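Long-range contacts in coenzyme F420-dependent N(5),N(10)-methenyltetrahydromethanopterin reductase-related protein (Desulfurobacterium thermolithotrophum DSM 11699, PDB 6HUZ), which binds the iron-guanylylpyridinol cofactor and, as a bacterial paralog of [Fe]-hydrogenase, uses tetrahydrofolate derivatives as substrates: residues T4-G9 against T47-N52; G141-H146 against Y159-N164. All coordinates share one frame; numbering follows the deposited sequence.

Contact 1 of 2, residues T4-G9 against T47-N52; sequences TVYGFG and TLSDPN. With FE9 (iron-guanylyl pyridinol cofactor), chain B.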
loop_
_atom_site.group_PDB
_atom_site.type_symbol
_atom_site.label_atom_id
_atom_site.label_comp_id
_atom_site.label_asym_id
_atom_site.label_seq_id
_atom_site.Cartn_x
_atom_site.Cartn_y
_atom_site.Cartn_z
ATOM N N THR A 4 32.417 3.814 -16.811
ATOM C CA THR A 4 31.830 3.475 -18.098
ATOM C C THR A 4 30.318 3.534 -17.909
ATOM O O THR A 4 29.764 2.878 -17.016
ATOM C CB THR A 4 32.220 2.083 -18.610
ATOM O OG1 THR A 4 33.632 2.046 -18.816
ATOM C CG2 THR A 4 31.515 1.728 -19.923
ATOM N N VAL A 5 29.650 4.321 -18.747
ATOM C CA VAL A 5 28.196 4.442 -18.733
ATOM C C VAL A 5 27.777 3.618 -19.911
ATOM O O VAL A 5 28.317 3.792 -21.008
ATOM C CB VAL A 5 27.724 5.905 -18.862
ATOM C CG1 VAL A 5 26.212 5.966 -19.090
ATOM C CG2 VAL A 5 28.124 6.705 -17.610
ATOM N N TYR A 6 26.850 2.711 -19.701
ATOM C CA TYR A 6 26.364 1.846 -20.767
ATOM C C TYR A 6 25.007 2.353 -21.185
ATOM O O TYR A 6 24.104 2.296 -20.382
ATOM C CB TYR A 6 26.286 0.403 -20.258
ATOM C CG TYR A 6 27.648 -0.259 -20.234
ATOM C CD1 TYR A 6 28.171 -0.858 -21.369
ATOM C CD2 TYR A 6 28.420 -0.267 -19.080
ATOM C CE1 TYR A 6 29.446 -1.421 -21.369
ATOM C CE2 TYR A 6 29.697 -0.834 -19.067
ATOM C CZ TYR A 6 30.189 -1.444 -20.205
ATOM O OH TYR A 6 31.449 -2.006 -20.197
ATOM N N GLY A 7 24.877 2.865 -22.409
ATOM C CA GLY A 7 23.613 3.392 -22.919
ATOM C C GLY A 7 23.607 4.900 -23.082
ATOM O O GLY A 7 23.876 5.623 -22.135
ATOM N N PHE A 8 23.318 5.397 -24.290
ATOM C CA PHE A 8 23.316 6.850 -24.523
ATOM C C PHE A 8 22.084 7.527 -23.921
ATOM O O PHE A 8 22.191 8.636 -23.393
ATOM C CB PHE A 8 23.348 7.147 -26.039
ATOM C CG PHE A 8 23.668 8.585 -26.390
ATOM C CD1 PHE A 8 24.987 9.012 -26.519
ATOM C CD2 PHE A 8 22.654 9.511 -26.586
ATOM C CE1 PHE A 8 25.286 10.332 -26.867
ATOM C CE2 PHE A 8 22.952 10.833 -26.916
ATOM C CZ PHE A 8 24.270 11.234 -27.065
ATOM N N GLY A 9 20.945 6.867 -24.067
ATOM C CA GLY A 9 19.630 7.328 -23.636
ATOM C C GLY A 9 18.853 7.498 -24.931
ATOM O O GLY A 9 19.459 7.852 -25.942
ATOM N N THR A 47 33.944 6.813 -20.294
ATOM C CA THR A 47 33.668 6.095 -21.528
ATOM C C THR A 47 32.166 5.848 -21.581
ATOM O O THR A 47 31.557 5.497 -20.558
ATOM C CB THR A 47 34.364 4.740 -21.547
ATOM O OG1 THR A 47 35.767 4.939 -21.412
ATOM C CG2 THR A 47 34.105 3.974 -22.834
ATOM N N LEU A 48 31.570 6.019 -22.767
ATOM C CA LEU A 48 30.154 5.752 -22.960
ATOM C C LEU A 48 30.087 4.746 -24.088
ATOM O O LEU A 48 30.559 5.001 -25.205
ATOM C CB LEU A 48 29.306 6.984 -23.274
ATOM C CG LEU A 48 27.798 6.674 -23.286
ATOM C CD1 LEU A 48 27.006 7.692 -22.500
ATOM C CD2 LEU A 48 27.280 6.528 -24.719
ATOM N N SER A 49 29.564 3.583 -23.780
ATOM C CA SER A 49 29.435 2.510 -24.736
ATOM C C SER A 49 27.975 2.364 -25.115
ATOM O O SER A 49 27.106 2.302 -24.242
ATOM C CB SER A 49 29.959 1.206 -24.149
ATOM O OG SER A 49 30.019 0.188 -25.135
ATOM N N ASP A 50 27.699 2.324 -26.415
ATOM C CA ASP A 50 26.331 2.156 -26.914
ATOM C C ASP A 50 26.442 1.635 -28.332
ATOM O O ASP A 50 27.183 2.186 -29.118
ATOM C CB ASP A 50 25.532 3.463 -26.877
ATOM C CG ASP A 50 24.071 3.294 -27.254
ATOM O OD1 ASP A 50 23.794 2.759 -28.344
ATOM O OD2 ASP A 50 23.207 3.704 -26.464
ATOM N N PRO A 51 25.713 0.579 -28.694
ATOM C CA PRO A 51 25.818 0.054 -30.061
ATOM C C PRO A 51 25.329 0.983 -31.162
ATOM O O PRO A 51 25.700 0.791 -32.307
ATOM C CB PRO A 51 24.941 -1.214 -30.016
ATOM C CG PRO A 51 23.983 -0.974 -28.951
ATOM C CD PRO A 51 24.737 -0.191 -27.897
ATOM N N ASN A 52 24.481 1.960 -30.828
ATOM C CA ASN A 52 23.915 2.869 -31.820
ATOM C C ASN A 52 24.497 4.279 -31.822
ATOM O O ASN A 52 23.825 5.209 -32.256
ATOM C CB ASN A 52 22.394 2.920 -31.628
ATOM C CG ASN A 52 21.739 1.572 -31.415
ATOM O OD1 ASN A 52 21.402 0.857 -32.358
ATOM N ND2 ASN A 52 21.539 1.186 -30.166
HETATM O O2 FE9 B . 13.341 6.668 -18.775
HETATM FE FE FE9 B . 15.006 6.554 -16.015
HETATM C C1F FE9 B . 15.659 8.143 -16.649
HETATM O O1F FE9 B . 16.067 9.126 -17.038
HETATM C C2F FE9 B . 14.952 7.294 -14.336
HETATM O O2F FE9 B . 14.956 7.751 -13.303
HETATM C C8 FE9 B . 16.712 5.760 -15.713
HETATM O O18 FE9 B . 17.370 5.973 -14.711
HETATM C C7 FE9 B . 17.251 4.810 -16.771
HETATM C C6 FE9 B . 16.336 4.955 -17.953
HETATM N N1 FE9 B . 15.200 5.767 -17.795
HETATM C C5 FE9 B . 16.651 4.283 -19.224
HETATM C C5M FE9 B . 17.859 3.394 -19.315
HETATM C C4 FE9 B . 15.732 4.469 -20.358
HETATM C C3 FE9 B . 14.526 5.325 -20.182
HETATM C C3M FE9 B . 13.550 5.579 -21.303
HETATM C C2 FE9 B . 14.302 5.985 -18.842
HETATM O O3P FE9 B . 16.003 3.770 -21.494
HETATM P P1 FE9 B . 16.679 4.423 -22.808
HETATM O O1P FE9 B . 16.508 5.867 -22.775
HETATM O O2P FE9 B . 15.839 3.880 -24.080
HETATM O "O5'" FE9 B . 18.208 3.978 -22.781
HETATM C "C5'" FE9 B . 18.624 2.646 -23.041
HETATM C "C4'" FE9 B . 19.902 2.751 -23.865
HETATM O "O4'" FE9 B . 20.478 1.460 -24.017
HETATM C "C1'" FE9 B . 21.103 1.412 -25.293
HETATM C "C2'" FE9 B . 20.135 2.154 -26.189
HETATM O "O2'" FE9 B . 20.712 2.623 -27.416
HETATM C "C3'" FE9 B . 19.662 3.281 -25.279
HETATM O "O3'" FE9 B . 20.402 4.489 -25.461
HETATM N N9A FE9 B . 21.393 0.011 -25.652
HETATM C C4A FE9 B . 22.537 -0.553 -25.341
HETATM N N3A FE9 B . 23.668 -0.088 -24.764
HETATM C C2A FE9 B . 24.723 -0.919 -24.637
HETATM N N2A FE9 B . 25.819 -0.426 -24.018
HETATM N N1A FE9 B . 24.728 -2.194 -25.072
HETATM C C6A FE9 B . 23.679 -2.740 -25.712
HETATM O O6A FE9 B . 23.691 -3.923 -26.091
HETATM C C5A FE9 B . 22.474 -1.922 -25.869
HETATM N N7A FE9 B . 21.254 -2.080 -26.405
HETATM C C8A FE9 B . 20.605 -0.896 -26.263
HETATM O O HOH W 1 12.771 6.631 -16.239
#
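Asp50 reaches over from the end of strand 45-49 to Phe8, just past the end of strand 2-6. Its CB lies 3.9 Å from Phe8 N; CG, anti to the backbone N (chi1 -174°), carries the carboxylate between the loop 7-9 and the cofactor ribose. OD2 takes the Phe8 N-H on its anti lone pair, a nearly straight bond of 2.8 Å from Phe8 N to Asp50 OD2, and also accepts from both ribose hydroxyls, O2' at 2.9 Å from Asp50 OD2 and O3' somewhat farther. Asp50 OD1 is met nearly along its C-O axis by Asn52 N at 2.7 Å, an Asx turn that fixes the carboxylate's rotation. An alanine at Asp50 would probably leave both ribose hydroxyls and Phe8 N without this acceptor and free the 50-52 turn to shift. Behind this site the parallel strands are joined by backbone hydrogen bonds from Val5 N to Thr47 O and Ser49 N to Val5 O, and Gly7 N, just past its strand, continues them to Ser49 O. Ser49 O also takes a weak bond from the guanine N2A, which lies at the edge of the Tyr6 ring. On the other side of the sheet Leu48 forks, CD1 to Val5 CG1 at 3.9 Å and CD2 to the edge of the Phe8 ring at CD1, 3.8 Å. At Gly7 (phi 110°) a CB would press on the carbonyl O of Tyr6 and crowd ribose C4'. Gly9 N donates to the cofactor's O3' at 2.8 Å. A glycine turn after the first strand and an acidic residue just after the second, gripping a ribose diol, are classic dinucleotide-binding features of a Rossmann fold, here holding the guanylyl part of the iron cofactor.

Contact 2 of 2, residues G141-H146 against Y159-N164; sequences GFSTMH and YLIATN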
loop_
_atom_site.group_PDB
_atom_site.type_symbol
_atom_site.label_atom_id
_atom_site.label_comp_id
_atom_site.label_asym_id
_atom_site.label_seq_id
_atom_site.Cartn_x
_atom_site.Cartn_y
_atom_site.Cartn_z
ATOM N N GLY A 141 31.194 -5.634 -6.913
ATOM C CA GLY A 141 30.139 -5.031 -6.121
ATOM C C GLY A 141 28.910 -4.700 -6.940
ATOM O O GLY A 141 28.993 -4.484 -8.144
ATOM N N PHE A 142 27.754 -4.664 -6.286
ATOM C CA PHE A 142 26.470 -4.360 -6.934
ATOM C C PHE A 142 25.758 -3.271 -6.198
ATOM O O PHE A 142 25.533 -3.396 -5.006
ATOM C CB PHE A 142 25.578 -5.605 -6.968
ATOM C CG PHE A 142 26.165 -6.625 -7.901
ATOM C CD1 PHE A 142 27.116 -7.525 -7.457
ATOM C CD2 PHE A 142 25.814 -6.645 -9.242
ATOM C CE1 PHE A 142 27.658 -8.458 -8.317
ATOM C CE2 PHE A 142 26.371 -7.568 -10.098
ATOM C CZ PHE A 142 27.293 -8.465 -9.633
ATOM N N SER A 143 25.399 -2.200 -6.893
ATOM C CA SER A 143 24.697 -1.074 -6.277
ATOM C C SER A 143 23.946 -0.327 -7.369
ATOM O O SER A 143 23.608 -0.938 -8.383
ATOM C CB SER A 143 25.690 -0.160 -5.570
ATOM O OG SER A 143 25.055 0.897 -4.871
ATOM N N THR A 144 23.656 0.968 -7.175
ATOM C CA THR A 144 22.892 1.736 -8.155
ATOM C C THR A 144 23.350 3.172 -8.249
ATOM O O THR A 144 23.952 3.714 -7.330
ATOM C CB THR A 144 21.332 1.839 -7.755
ATOM O OG1 THR A 144 21.133 2.606 -6.546
ATOM C CG2 THR A 144 20.634 0.487 -7.576
ATOM N N MET A 145 23.024 3.800 -9.382
ATOM C CA MET A 145 23.278 5.212 -9.608
ATOM C C MET A 145 21.954 5.630 -10.226
ATOM O O MET A 145 21.895 6.061 -11.368
ATOM C CB MET A 145 24.499 5.464 -10.512
ATOM C CG MET A 145 25.836 5.402 -9.736
ATOM S SD MET A 145 26.107 6.650 -8.446
ATOM C CE MET A 145 26.381 8.066 -9.384
ATOM N N HIS A 146 20.866 5.461 -9.438
ATOM C CA HIS A 146 19.517 5.764 -9.875
ATOM C C HIS A 146 19.314 7.286 -9.837
ATOM O O HIS A 146 19.335 7.883 -8.762
ATOM C CB HIS A 146 18.492 5.029 -9.007
ATOM C CG HIS A 146 17.130 4.999 -9.611
ATOM N ND1 HIS A 146 16.573 6.129 -10.181
ATOM C CD2 HIS A 146 16.242 3.980 -9.692
ATOM C CE1 HIS A 146 15.363 5.770 -10.576
ATOM N NE2 HIS A 146 15.130 4.483 -10.320
ATOM N N TYR A 159 21.356 11.337 -6.687
ATOM C CA TYR A 159 21.386 9.939 -7.108
ATOM C C TYR A 159 20.933 9.081 -5.889
ATOM O O TYR A 159 21.240 9.427 -4.739
ATOM C CB TYR A 159 22.779 9.476 -7.505
ATOM C CG TYR A 159 23.241 9.952 -8.863
ATOM C CD1 TYR A 159 22.679 9.445 -10.028
ATOM C CD2 TYR A 159 24.250 10.903 -8.984
ATOM C CE1 TYR A 159 23.106 9.869 -11.277
ATOM C CE2 TYR A 159 24.691 11.332 -10.232
ATOM C CZ TYR A 159 24.111 10.814 -11.378
ATOM O OH TYR A 159 24.505 11.230 -12.619
ATOM N N LEU A 160 20.238 7.969 -6.161
ATOM C CA LEU A 160 19.833 7.019 -5.150
ATOM C C LEU A 160 20.846 5.900 -5.306
ATOM O O LEU A 160 20.979 5.349 -6.408
ATOM C CB LEU A 160 18.406 6.512 -5.380
ATOM C CG LEU A 160 17.326 7.577 -5.442
ATOM C CD1 LEU A 160 15.926 6.920 -5.399
ATOM C CD2 LEU A 160 17.459 8.561 -4.317
ATOM N N ILE A 161 21.571 5.591 -4.214
ATOM C CA ILE A 161 22.641 4.590 -4.149
ATOM C C ILE A 161 22.276 3.471 -3.205
ATOM O O ILE A 161 22.071 3.676 -1.995
ATOM C CB ILE A 161 24.005 5.265 -3.764
ATOM C CG1 ILE A 161 24.409 6.309 -4.815
ATOM C CG2 ILE A 161 25.140 4.231 -3.595
ATOM C CD1 ILE A 161 25.412 7.333 -4.270
ATOM N N ALA A 162 22.185 2.274 -3.755
ATOM C CA ALA A 162 21.777 1.101 -2.968
ATOM C C ALA A 162 22.813 0.655 -1.947
ATOM O O ALA A 162 23.973 0.516 -2.283
ATOM C CB ALA A 162 21.458 -0.063 -3.908
ATOM N N THR A 163 22.377 0.398 -0.710
ATOM C CA THR A 163 23.251 -0.074 0.358
ATOM C C THR A 163 22.842 -1.518 0.727
ATOM O O THR A 163 21.877 -2.050 0.183
ATOM C CB THR A 163 23.121 0.816 1.604
ATOM O OG1 THR A 163 21.858 0.564 2.217
ATOM C CG2 THR A 163 23.287 2.301 1.288
ATOM N N ASN A 164 23.583 -2.132 1.673
ATOM C CA ASN A 164 23.311 -3.490 2.142
ATOM C C ASN A 164 22.222 -3.513 3.221
ATOM O O ASN A 164 21.888 -4.586 3.721
ATOM C CB ASN A 164 24.582 -4.110 2.726
ATOM C CG ASN A 164 25.719 -4.205 1.732
ATOM O OD1 ASN A 164 25.567 -4.764 0.644
ATOM N ND2 ASN A 164 26.891 -3.659 2.074
#
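Chi1 of 66° sets Thr144 OG1 between its own backbone N and carbonyl carbon, facing strand 158-163, while Ser143 OG, anti to the backbone N, reaches the same strand farther along. Thr144 OG1 donates to Leu160 O at 2.8 Å, arriving from above the carbonyl plane, and takes a weak bond from Ala162 N; its CG2 rests on Ala162 CB. Ser143 OG donates to Ala162 O, also 2.8 Å, in the carbonyl plane and on a lone pair. Two hydroxyls thus bond to the facing backbone along this part, where the strand directions, 146° apart, are only roughly antiparallel. Main-chain pairing comes at the tip alone, where His146 and Leu160 form a single antiparallel hydrogen-bonded bridge: His146 N to Leu160 O at 3.0 Å and Leu160 N to His146 O at 2.8 Å. Leu160 O therefore accepts from both His146 N and Thr144 OG1. Strand 141-144 is the last of the parallel Rossmann sheet, so the bridge attaches the segment 159-164 beyond that sheet's edge. The Met145 chain, bent at chi2 and chi3, curls its methyl over the Tyr159 ring; CE sits 3.6 Å from the ring centroid, 14° off the normal, a CH-pi contact, with SD oblique in a Met-aromatic contact. Met145 SD also lies alongside Ile161 CG1, at 4.0 Å. Helix 32-41 packs on Tyr159 as well, through Met35, Glu38 and Phe39. On the other side of the bridge CB of His146 meets CB of Leu160 at 3.9 Å, and the imidazole leads away to the iron cofactor, its NE2 hydrogen-bonded to Asp204.

In the fold
From the N terminus, strand 2-6 starts the sheet, and contact 1 closes a mainly helical loop of 37 residues when strand 45-49 returns beside it. The chain then adds strand 70-72 outside 45-49, crosses to the other flank through 84-87 and 112-115, and ends the sheet at 141-144. There contact 2 closes a 12-residue loop without helix, bringing 159-164 back against that last strand. The loops lie in series, neither nested nor crossed; the centres of contact 1 and contact 2 are about 19 Å apart, and the contacts do not touch. Contact 1 holds the guanylyl end of the cofactor, contact 2 places His146 against it, and helix 32-41, inside the first loop, packs on contact 2.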